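Local structure of uncharacterized protein (Borrelia turicatae, 5VJ4) at residues Y137-K142 and D199-S204; I149-K154 and I205-F210; D235-W240 and N268-V273. The protein is of unknown function but is a putative surface protein, probably a lipoprotein that binds lipid, whose gene is differentially regulated in the tick-mammal cycle of relapsing fever spirochetes. All coordinates share one frame; numbering follows the deposited sequence.

Contact 1 (Y137-K142 and D199-S204). With SO4 (sulfate ion), chain F.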
loop_
_atom_site.group_PDB
_atom_site.type_symbol
_atom_site.label_atom_id
_atom_site.label_comp_id
_atom_site.label_asym_id
_atom_site.label_seq_id
_atom_site.Cartn_x
_atom_site.Cartn_y
_atom_site.Cartn_z
ATOM N N TYR A 137 -20.624 -1.625 21.817
ATOM C CA TYR A 137 -21.831 -1.450 22.652
ATOM C C TYR A 137 -22.468 -0.089 22.374
ATOM O O TYR A 137 -23.674 -0.012 22.091
ATOM C CB TYR A 137 -21.533 -1.612 24.162
ATOM C CG TYR A 137 -22.769 -1.512 25.066
ATOM C CD1 TYR A 137 -23.461 -2.652 25.484
ATOM C CD2 TYR A 137 -23.248 -0.276 25.479
ATOM C CE1 TYR A 137 -24.609 -2.552 26.260
ATOM C CE2 TYR A 137 -24.387 -0.171 26.269
ATOM C CZ TYR A 137 -25.061 -1.305 26.647
ATOM O OH TYR A 137 -26.176 -1.189 27.435
ATOM N N ASP A 138 -21.650 0.971 22.463
ATOM C CA ASP A 138 -22.144 2.322 22.212
ATOM C C ASP A 138 -22.831 2.415 20.867
ATOM O O ASP A 138 -23.904 3.016 20.777
ATOM C CB ASP A 138 -21.023 3.362 22.318
ATOM C CG ASP A 138 -20.517 3.540 23.743
ATOM O OD1 ASP A 138 -21.354 3.721 24.649
ATOM O OD2 ASP A 138 -19.284 3.515 23.959
ATOM N N ARG A 139 -22.241 1.788 19.841
ATOM C CA ARG A 139 -22.808 1.861 18.507
ATOM C C ARG A 139 -24.101 1.092 18.458
ATOM O O ARG A 139 -25.139 1.674 18.125
ATOM C CB ARG A 139 -21.839 1.369 17.437
ATOM C CG ARG A 139 -22.246 1.721 16.015
ATOM C CD ARG A 139 -21.939 3.181 15.665
ATOM N NE ARG A 139 -22.010 3.405 14.212
ATOM C CZ ARG A 139 -23.117 3.649 13.487
ATOM N NH1 ARG A 139 -24.316 3.715 14.037
ATOM N NH2 ARG A 139 -23.027 3.838 12.186
ATOM N N LEU A 140 -24.050 -0.196 18.825
ATOM C CA LEU A 140 -25.216 -1.077 18.631
ATOM C C LEU A 140 -26.453 -0.632 19.414
ATOM O O LEU A 140 -27.594 -0.858 19.009
ATOM C CB LEU A 140 -24.867 -2.515 18.971
ATOM C CG LEU A 140 -23.879 -3.235 18.062
ATOM C CD1 LEU A 140 -23.743 -4.702 18.449
ATOM C CD2 LEU A 140 -24.345 -3.124 16.630
ATOM N N ASN A 141 -26.210 0.032 20.529
ATOM C CA ASN A 141 -27.256 0.397 21.436
ATOM C C ASN A 141 -28.218 1.386 20.799
ATOM O O ASN A 141 -29.429 1.152 20.788
ATOM C CB ASN A 141 -26.612 0.973 22.689
ATOM C CG ASN A 141 -27.562 1.099 23.835
ATOM O OD1 ASN A 141 -28.525 0.322 23.978
ATOM N ND2 ASN A 141 -27.295 2.087 24.673
ATOM N N LYS A 142 -27.658 2.448 20.227
ATOM C CA LYS A 142 -28.427 3.514 19.610
ATOM C C LYS A 142 -29.200 3.120 18.337
ATOM O O LYS A 142 -29.846 3.985 17.754
ATOM C CB LYS A 142 -27.500 4.705 19.324
ATOM C CG LYS A 142 -27.258 5.604 20.532
ATOM C CD LYS A 142 -26.763 6.991 20.137
ATOM C CE LYS A 142 -27.300 8.074 21.074
ATOM N NZ LYS A 142 -26.934 9.448 20.618
ATOM N N ASP A 199 -14.861 1.331 10.265
ATOM C CA ASP A 199 -15.490 2.548 9.754
ATOM C C ASP A 199 -16.909 2.637 10.259
ATOM O O ASP A 199 -17.401 3.736 10.566
ATOM C CB ASP A 199 -15.449 2.642 8.228
ATOM C CG ASP A 199 -14.048 2.905 7.677
ATOM O OD1 ASP A 199 -13.195 3.500 8.373
ATOM O OD2 ASP A 199 -13.801 2.513 6.517
ATOM N N PHE A 200 -17.540 1.466 10.395
ATOM C CA PHE A 200 -18.929 1.399 10.825
ATOM C C PHE A 200 -19.109 1.763 12.307
ATOM O O PHE A 200 -19.940 2.615 12.636
ATOM C CB PHE A 200 -19.547 0.038 10.512
ATOM C CG PHE A 200 -20.815 -0.205 11.250
ATOM C CD1 PHE A 200 -21.939 0.575 10.984
ATOM C CD2 PHE A 200 -20.874 -1.172 12.256
ATOM C CE1 PHE A 200 -23.094 0.387 11.701
ATOM C CE2 PHE A 200 -22.038 -1.376 12.966
ATOM C CZ PHE A 200 -23.144 -0.595 12.695
ATOM N N PHE A 201 -18.329 1.127 13.182
ATOM C CA PHE A 201 -18.434 1.386 14.620
ATOM C C PHE A 201 -18.113 2.808 15.010
ATOM O O PHE A 201 -18.847 3.408 15.799
ATOM C CB PHE A 201 -17.655 0.363 15.428
ATOM C CG PHE A 201 -18.295 -0.979 15.390
ATOM C CD1 PHE A 201 -19.594 -1.148 15.882
ATOM C CD2 PHE A 201 -17.661 -2.050 14.790
ATOM C CE1 PHE A 201 -20.224 -2.381 15.808
ATOM C CE2 PHE A 201 -18.285 -3.288 14.724
ATOM C CZ PHE A 201 -19.567 -3.454 15.238
ATOM N N HIS A 202 -17.067 3.367 14.404
ATOM C CA HIS A 202 -16.748 4.769 14.612
ATOM C C HIS A 202 -17.580 5.765 13.809
ATOM O O HIS A 202 -17.274 6.964 13.824
ATOM C CB HIS A 202 -15.262 5.025 14.444
ATOM C CG HIS A 202 -14.444 4.457 15.547
ATOM N ND1 HIS A 202 -13.539 3.439 15.347
ATOM C CD2 HIS A 202 -14.406 4.742 16.871
ATOM C CE1 HIS A 202 -12.957 3.136 16.496
ATOM N NE2 HIS A 202 -13.475 3.899 17.439
ATOM N N GLY A 203 -18.614 5.295 13.110
ATOM C CA GLY A 203 -19.594 6.215 12.513
ATOM C C GLY A 203 -19.304 6.780 11.142
ATOM O O GLY A 203 -20.134 7.539 10.632
ATOM N N SER A 204 -18.172 6.412 10.521
ATOM C CA SER A 204 -17.849 6.908 9.155
ATOM C C SER A 204 -18.774 6.306 8.078
ATOM O O SER A 204 -19.028 6.932 7.060
ATOM C CB SER A 204 -16.405 6.643 8.769
ATOM O OG SER A 204 -15.546 6.716 9.871
HETATM S S SO4 F . -27.339 4.366 10.068
HETATM O O1 SO4 F . -28.064 5.641 9.888
HETATM O O2 SO4 F . -27.119 3.729 8.750
HETATM O O3 SO4 F . -28.131 3.367 10.822
HETATM O O4 SO4 F . -26.079 4.745 10.765
#

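Contact 2 (I149-K154 and I205-F210). With SO4 (sulfate ion), chain D; SO4 (sulfate ion), chain F.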
loop_
_atom_site.group_PDB
_atom_site.type_symbol
_atom_site.label_atom_id
_atom_site.label_comp_id
_atom_site.label_asym_id
_atom_site.label_seq_id
_atom_site.Cartn_x
_atom_site.Cartn_y
_atom_site.Cartn_z
ATOM N N ILE A 149 -29.792 -6.806 13.499
ATOM C CA ILE A 149 -29.910 -8.171 13.000
ATOM C C ILE A 149 -29.863 -8.205 11.469
ATOM O O ILE A 149 -29.208 -9.071 10.879
ATOM C CB ILE A 149 -31.216 -8.864 13.475
ATOM C CG1 ILE A 149 -31.241 -9.071 15.006
ATOM C CG2 ILE A 149 -31.418 -10.191 12.734
ATOM C CD1 ILE A 149 -30.567 -10.357 15.501
ATOM N N GLU A 150 -30.543 -7.266 10.822
ATOM C CA GLU A 150 -30.670 -7.380 9.383
ATOM C C GLU A 150 -29.474 -6.841 8.601
ATOM O O GLU A 150 -29.066 -7.443 7.627
ATOM C CB GLU A 150 -31.970 -6.771 8.879
ATOM C CG GLU A 150 -32.699 -7.746 7.969
ATOM C CD GLU A 150 -33.225 -7.106 6.695
ATOM O OE1 GLU A 150 -33.461 -5.870 6.680
ATOM O OE2 GLU A 150 -33.393 -7.852 5.701
ATOM N N LYS A 151 -28.895 -5.738 9.057
ATOM C CA LYS A 151 -27.805 -5.072 8.350
ATOM C C LYS A 151 -26.430 -5.377 8.882
ATOM O O LYS A 151 -25.463 -5.268 8.145
ATOM C CB LYS A 151 -28.013 -3.571 8.370
ATOM C CG LYS A 151 -29.317 -3.146 7.697
ATOM C CD LYS A 151 -29.387 -3.521 6.218
ATOM C CE LYS A 151 -30.259 -2.524 5.463
ATOM N NZ LYS A 151 -30.428 -2.867 4.025
ATOM N N ILE A 152 -26.323 -5.743 10.158
ATOM C CA ILE A 152 -25.021 -6.104 10.686
ATOM C C ILE A 152 -24.836 -7.602 10.772
ATOM O O ILE A 152 -23.891 -8.158 10.184
ATOM C CB ILE A 152 -24.715 -5.433 12.026
ATOM C CG1 ILE A 152 -24.930 -3.922 11.933
ATOM C CG2 ILE A 152 -23.298 -5.762 12.481
ATOM C CD1 ILE A 152 -24.163 -3.267 10.809
ATOM N N ILE A 153 -25.752 -8.262 11.461
ATOM C CA ILE A 153 -25.497 -9.649 11.827
ATOM C C ILE A 153 -25.689 -10.617 10.647
ATOM O O ILE A 153 -24.789 -11.390 10.331
ATOM C CB ILE A 153 -26.279 -10.064 13.087
ATOM C CG1 ILE A 153 -26.030 -9.031 14.192
ATOM C CG2 ILE A 153 -25.889 -11.474 13.488
ATOM C CD1 ILE A 153 -26.145 -9.520 15.602
ATOM N N LYS A 154 -26.837 -10.542 9.981
ATOM C CA LYS A 154 -27.121 -11.427 8.838
ATOM C C LYS A 154 -26.022 -11.395 7.765
ATOM O O LYS A 154 -25.484 -12.472 7.439
ATOM C CB LYS A 154 -28.516 -11.182 8.250
ATOM C CG LYS A 154 -29.655 -11.910 8.963
ATOM C CD LYS A 154 -30.993 -11.603 8.288
ATOM C CE LYS A 154 -32.162 -12.382 8.880
ATOM N NZ LYS A 154 -33.455 -11.798 8.424
ATOM N N ILE A 205 -19.257 5.089 8.294
ATOM C CA ILE A 205 -20.315 4.562 7.437
ATOM C C ILE A 205 -21.480 4.080 8.263
ATOM O O ILE A 205 -21.298 3.675 9.417
ATOM C CB ILE A 205 -19.826 3.439 6.498
ATOM C CG1 ILE A 205 -19.218 2.290 7.289
ATOM C CG2 ILE A 205 -18.811 3.990 5.520
ATOM C CD1 ILE A 205 -19.211 0.977 6.549
ATOM N N GLY A 206 -22.660 4.120 7.658
ATOM C CA GLY A 206 -23.868 3.596 8.276
ATOM C C GLY A 206 -24.172 2.122 8.002
ATOM O O GLY A 206 -23.373 1.417 7.421
ATOM N N THR A 207 -25.345 1.672 8.426
ATOM C CA THR A 207 -25.762 0.290 8.261
ATOM C C THR A 207 -25.869 -0.135 6.792
ATOM O O THR A 207 -25.415 -1.235 6.451
ATOM C CB THR A 207 -27.099 0.041 8.962
ATOM O OG1 THR A 207 -28.078 0.986 8.491
ATOM C CG2 THR A 207 -26.919 0.186 10.448
ATOM N N ASP A 208 -26.424 0.731 5.934
ATOM C CA ASP A 208 -26.574 0.396 4.512
ATOM C C ASP A 208 -25.232 0.096 3.857
ATOM O O ASP A 208 -25.091 -0.924 3.168
ATOM C CB ASP A 208 -27.248 1.509 3.731
ATOM C CG ASP A 208 -28.524 1.966 4.356
ATOM O OD1 ASP A 208 -29.462 1.137 4.440
ATOM O OD2 ASP A 208 -28.577 3.157 4.748
ATOM N N ARG A 209 -24.258 0.981 4.080
ATOM C CA ARG A 209 -22.921 0.753 3.568
ATOM C C ARG A 209 -22.246 -0.481 4.151
ATOM O O ARG A 209 -21.613 -1.232 3.410
ATOM C CB ARG A 209 -22.024 1.982 3.721
ATOM C CG ARG A 209 -20.609 1.795 3.173
ATOM C CD ARG A 209 -20.579 1.490 1.687
ATOM N NE ARG A 209 -19.217 1.545 1.172
ATOM C CZ ARG A 209 -18.827 0.982 0.031
ATOM N NH1 ARG A 209 -19.677 0.289 -0.731
ATOM N NH2 ARG A 209 -17.564 1.099 -0.336
ATOM N N PHE A 210 -22.371 -0.692 5.456
ATOM C CA PHE A 210 -21.725 -1.842 6.067
ATOM C C PHE A 210 -22.211 -3.126 5.394
ATOM O O PHE A 210 -21.412 -3.977 5.002
ATOM C CB PHE A 210 -21.929 -1.910 7.588
ATOM C CG PHE A 210 -21.446 -3.193 8.170
ATOM C CD1 PHE A 210 -22.229 -4.358 8.084
ATOM C CD2 PHE A 210 -20.174 -3.275 8.766
ATOM C CE1 PHE A 210 -21.752 -5.569 8.592
ATOM C CE2 PHE A 210 -19.690 -4.499 9.278
ATOM C CZ PHE A 210 -20.482 -5.649 9.191
HETATM S S SO4 D . -24.416 4.846 4.655
HETATM O O1 SO4 D . -24.980 6.217 4.870
HETATM O O2 SO4 D . -24.572 4.492 3.220
HETATM O O3 SO4 D . -25.100 3.752 5.395
HETATM O O4 SO4 D . -22.999 4.907 5.104
HETATM S S SO4 F . -27.339 4.366 10.068
HETATM O O1 SO4 F . -28.064 5.641 9.888
HETATM O O2 SO4 F . -27.119 3.729 8.750
HETATM O O3 SO4 F . -28.131 3.367 10.822
HETATM O O4 SO4 F . -26.079 4.745 10.765
#

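Contact 3 (D235-W240 and N268-V273)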
loop_
_atom_site.group_PDB
_atom_site.type_symbol
_atom_site.label_atom_id
_atom_site.label_comp_id
_atom_site.label_asym_id
_atom_site.label_seq_id
_atom_site.Cartn_x
_atom_site.Cartn_y
_atom_site.Cartn_z
ATOM N N ASP A 235 -0.310 -16.218 -9.347
ATOM C CA ASP A 235 0.771 -15.319 -9.749
ATOM C C ASP A 235 0.261 -14.095 -10.537
ATOM O O ASP A 235 1.053 -13.270 -10.989
ATOM C CB ASP A 235 1.849 -16.069 -10.543
ATOM C CG ASP A 235 2.607 -17.095 -9.699
ATOM O OD1 ASP A 235 2.683 -16.923 -8.460
ATOM O OD2 ASP A 235 3.136 -18.072 -10.288
ATOM N N ASP A 236 -1.056 -13.986 -10.711
ATOM C CA ASP A 236 -1.634 -12.816 -11.321
ATOM C C ASP A 236 -2.707 -12.272 -10.403
ATOM O O ASP A 236 -3.512 -13.038 -9.856
ATOM C CB ASP A 236 -2.238 -13.169 -12.687
ATOM C CG ASP A 236 -2.407 -11.949 -13.602
ATOM O OD1 ASP A 236 -1.718 -10.908 -13.427
ATOM O OD2 ASP A 236 -3.239 -12.055 -14.520
ATOM N N ILE A 237 -2.733 -10.957 -10.238
ATOM C CA ILE A 237 -3.756 -10.379 -9.388
ATOM C C ILE A 237 -5.157 -10.743 -9.911
ATOM O O ILE A 237 -6.036 -11.073 -9.116
ATOM C CB ILE A 237 -3.553 -8.879 -9.128
ATOM C CG1 ILE A 237 -3.776 -8.088 -10.402
ATOM C CG2 ILE A 237 -2.169 -8.589 -8.539
ATOM C CD1 ILE A 237 -5.130 -7.420 -10.418
ATOM N N TYR A 238 -5.349 -10.773 -11.231
ATOM C CA TYR A 238 -6.681 -11.144 -11.775
ATOM C C TYR A 238 -7.073 -12.573 -11.395
ATOM O O TYR A 238 -8.233 -12.940 -11.498
ATOM C CB TYR A 238 -6.756 -11.007 -13.297
ATOM C CG TYR A 238 -6.750 -9.606 -13.880
ATOM C CD1 TYR A 238 -5.592 -8.804 -13.862
ATOM C CD2 TYR A 238 -7.890 -9.086 -14.473
ATOM C CE1 TYR A 238 -5.600 -7.510 -14.406
ATOM C CE2 TYR A 238 -7.906 -7.798 -15.026
ATOM C CZ TYR A 238 -6.770 -7.025 -15.003
ATOM O OH TYR A 238 -6.816 -5.763 -15.567
ATOM N N GLY A 239 -6.107 -13.379 -10.951
ATOM C CA GLY A 239 -6.382 -14.764 -10.590
ATOM C C GLY A 239 -7.212 -14.846 -9.341
ATOM O O GLY A 239 -7.898 -15.832 -9.121
ATOM N N TRP A 240 -7.145 -13.796 -8.529
ATOM C CA TRP A 240 -7.851 -13.735 -7.252
ATOM C C TRP A 240 -9.204 -13.060 -7.304
ATOM O O TRP A 240 -10.023 -13.246 -6.399
ATOM C CB TRP A 240 -7.001 -12.975 -6.282
ATOM C CG TRP A 240 -5.697 -13.574 -6.040
ATOM C CD1 TRP A 240 -4.555 -13.343 -6.738
ATOM C CD2 TRP A 240 -5.354 -14.471 -4.976
ATOM N NE1 TRP A 240 -3.503 -14.047 -6.177
ATOM C CE2 TRP A 240 -3.972 -14.747 -5.094
ATOM C CE3 TRP A 240 -6.079 -15.060 -3.926
ATOM C CZ2 TRP A 240 -3.306 -15.600 -4.210
ATOM C CZ3 TRP A 240 -5.412 -15.907 -3.040
ATOM C CH2 TRP A 240 -4.039 -16.170 -3.188
ATOM N N ASN A 268 0.464 -3.143 -14.603
ATOM C CA ASN A 268 1.658 -3.196 -13.795
ATOM C C ASN A 268 1.471 -2.587 -12.413
ATOM O O ASN A 268 1.965 -3.136 -11.413
ATOM C CB ASN A 268 2.914 -2.638 -14.465
ATOM C CG ASN A 268 4.174 -2.875 -13.593
ATOM O OD1 ASN A 268 5.170 -2.151 -13.662
ATOM N ND2 ASN A 268 4.106 -3.890 -12.727
ATOM N N VAL A 269 0.746 -1.480 -12.333
ATOM C CA VAL A 269 0.508 -0.910 -10.993
ATOM C C VAL A 269 -0.329 -1.846 -10.141
ATOM O O VAL A 269 -0.047 -2.008 -8.948
ATOM C CB VAL A 269 -0.020 0.534 -10.963
ATOM C CG1 VAL A 269 0.951 1.446 -11.656
ATOM C CG2 VAL A 269 -1.239 0.621 -11.778
ATOM N N LEU A 270 -1.297 -2.518 -10.760
ATOM C CA LEU A 270 -2.079 -3.487 -10.013
ATOM C C LEU A 270 -1.179 -4.552 -9.420
ATOM O O LEU A 270 -1.281 -4.861 -8.252
ATOM C CB LEU A 270 -3.121 -4.132 -10.883
ATOM C CG LEU A 270 -4.196 -3.271 -11.537
ATOM C CD1 LEU A 270 -5.335 -4.145 -12.029
ATOM C CD2 LEU A 270 -4.763 -2.205 -10.635
ATOM N N ASN A 271 -0.277 -5.078 -10.237
ATOM C CA ASN A 271 0.620 -6.092 -9.764
ATOM C C ASN A 271 1.615 -5.617 -8.744
ATOM O O ASN A 271 2.020 -6.381 -7.865
ATOM C CB ASN A 271 1.279 -6.860 -10.894
ATOM C CG ASN A 271 0.499 -8.147 -11.225
ATOM O OD1 ASN A 271 0.829 -9.219 -10.717
ATOM N ND2 ASN A 271 -0.576 -8.032 -12.025
ATOM N N SER A 272 1.989 -4.350 -8.816
ATOM C CA SER A 272 3.003 -3.883 -7.874
ATOM C C SER A 272 2.363 -3.763 -6.494
ATOM O O SER A 272 2.915 -4.172 -5.451
ATOM C CB SER A 272 3.569 -2.548 -8.316
ATOM O OG SER A 272 3.779 -2.532 -9.709
ATOM N N VAL A 273 1.159 -3.230 -6.529
ATOM C CA VAL A 273 0.418 -2.901 -5.343
ATOM C C VAL A 273 -0.110 -4.173 -4.658
ATOM O O VAL A 273 -0.156 -4.247 -3.437
ATOM C CB VAL A 273 -0.704 -1.942 -5.778
ATOM C CG1 VAL A 273 -2.007 -2.214 -5.079
ATOM C CG2 VAL A 273 -0.235 -0.521 -5.613
#

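Contact 1 (Y137-K142 and D199-S204)
The guanidinium of Arg139 has the ring of Phe200 over one face. Phe200 CE1 lies 3.5 Å above the guanidinium plane, offset toward the rim, and the two planes are 37° apart. Two oxygens lie at the guanidinium edge, near its plane: the carbonyl O of Phe201 and O4 of the sulfate in chain F. The Phe201 ring carries Phe200 CD2 over the centre of one face. Arg139 CB meets its edge at Phe201 CD1, 3.7 Å away, and Leu140 CD2 also comes in at that edge.

Arg139 leaves its helix with CG anti to the backbone N (chi1 -166°) and bends at chi2. This brings Arg139 NE to Phe200 O in a hydrogen bond of 2.7 Å, fairly straight and in the carbonyl plane. Arg139 NH2 adds a weak bond to Phe200 O, a weak one to sulfate O4, and a hydrogen bond to Ile205 O.

Arg139 of helix 133-141 thus bonds Phe200 O at the C-terminal end of helix 176-201. That end is a Schellman motif. Gly203 is the C' residue, left-handed with phi 86°. Gly203 N donates to Phe200 O, and Ser204 N makes the weak six-to-one bond to Asp199 O.

Contact 2 (I149-K154 and I205-F210)
Lys151 runs from helix 145-171 across the first turn of helix 207-214. Its CB meets Thr207 CB at 3.8 Å, and the two side chains cross at about a right angle. CG, anti to the carbonyl carbon, stays beside the same Thr207 CB. The chain bends at chi2 (-62°), then extends. Lys151 CE comes to 3.9 Å from Asp208 OD1. Lys151 NZ ends 4.1 Å from Asp208 OD1, too far for a salt bridge, so the opposite charges are only near each other.

Beside it, toward Ile152, the contact is apolar. Ile152 CD1 packs on Phe210 CD1 at 3.5 Å. The carbonyl O of Lys151 lies at the edge of the Phe210 ring, near its plane.

Gly206 is the N-cap residue. Its N donates to O4 of the sulfate in chain D (2.7 Å), and Arg209 N donates to O3 of the same ion. Thr207 grips O2 of the chain F sulfate twice, through N (2.7 Å) and OG1 (2.9 Å). The ions probably come from the crystallisation liquor. The helix N-terminus would favour such anions. Arg349 NH2, on helix 345-365, also hydrogen-bonds a sulfate.

Helix 207-214 thus lies against helix 145-171. Phe200 of helix 176-201 and Ile127 of helix 118-128 pack against Phe210, while Arg209 reaches Asp283 O on helix 263-301.

Contact 3 (D235-W240 and N268-V273)
This contact joins a loop between two helices to the long helix 263-301, beside the interface with the second subunit. The loop runs from helix 224-229 to helix 243-256. Its residue Ile237 points at the long helix and lies between Leu270 and Asn271.

Ile237 CG1 takes the crowded position between the backbone N and the carbonyl carbon (chi1 68°). Ile237 CD1 then touches Leu270 CD1 at 3.7 Å, and the two side chains cross at about a right angle. Ile237 CG1 lies 3.6 Å from Asn271 ND2. On its other branch, Ile237 CG2 meets Asn271 CG and OD1, each at 3.8 Å. Leu270 CD1 also touches Tyr238 CE1 at 4.1 Å.

Asn271 ND2 donates a weak hydrogen bond of 3.4 Å to Asp236 OD1. The amide and carboxylate planes are 17° apart. Tyr238 OH has its main partner in Asn267, with Lys263 as a second. Asn268 O accepts from both Ser272 N and Ser272 OG, the latter from above the carbonyl plane. Arg188 of the second subunit hydrogen-bonds to Asn271 O.

Ile249 of helix 243-256 packs against Tyr238 and Leu270. Trp240 meets helix 176-201, and Val269 and Val273 pack on Phe333 of helix 308-334.

In the fold
Contacts 1 and 2 form one neighbourhood, with centres 11 Å apart. The loop after helix 176-201 carries the chain on from contact 1 to contact 2, and both touch the chain F sulfate. Their segments alternate along the chain. Phe200 CZ packs on Ile152 CD1 at 3.4 Å and joins the two. Contact 1 is mostly buried and rests on an arginine bonding a helix-end carbonyl and a loop carbonyl. Contact 2 is partly buried, with apolar packing and sulfate at a helix start. Contact 3, also partly buried, lies on the opposite side of the chain's centre. It has a single weak hydrogen bond between its segments, with stronger polar partners outside them, and borders the second subunit.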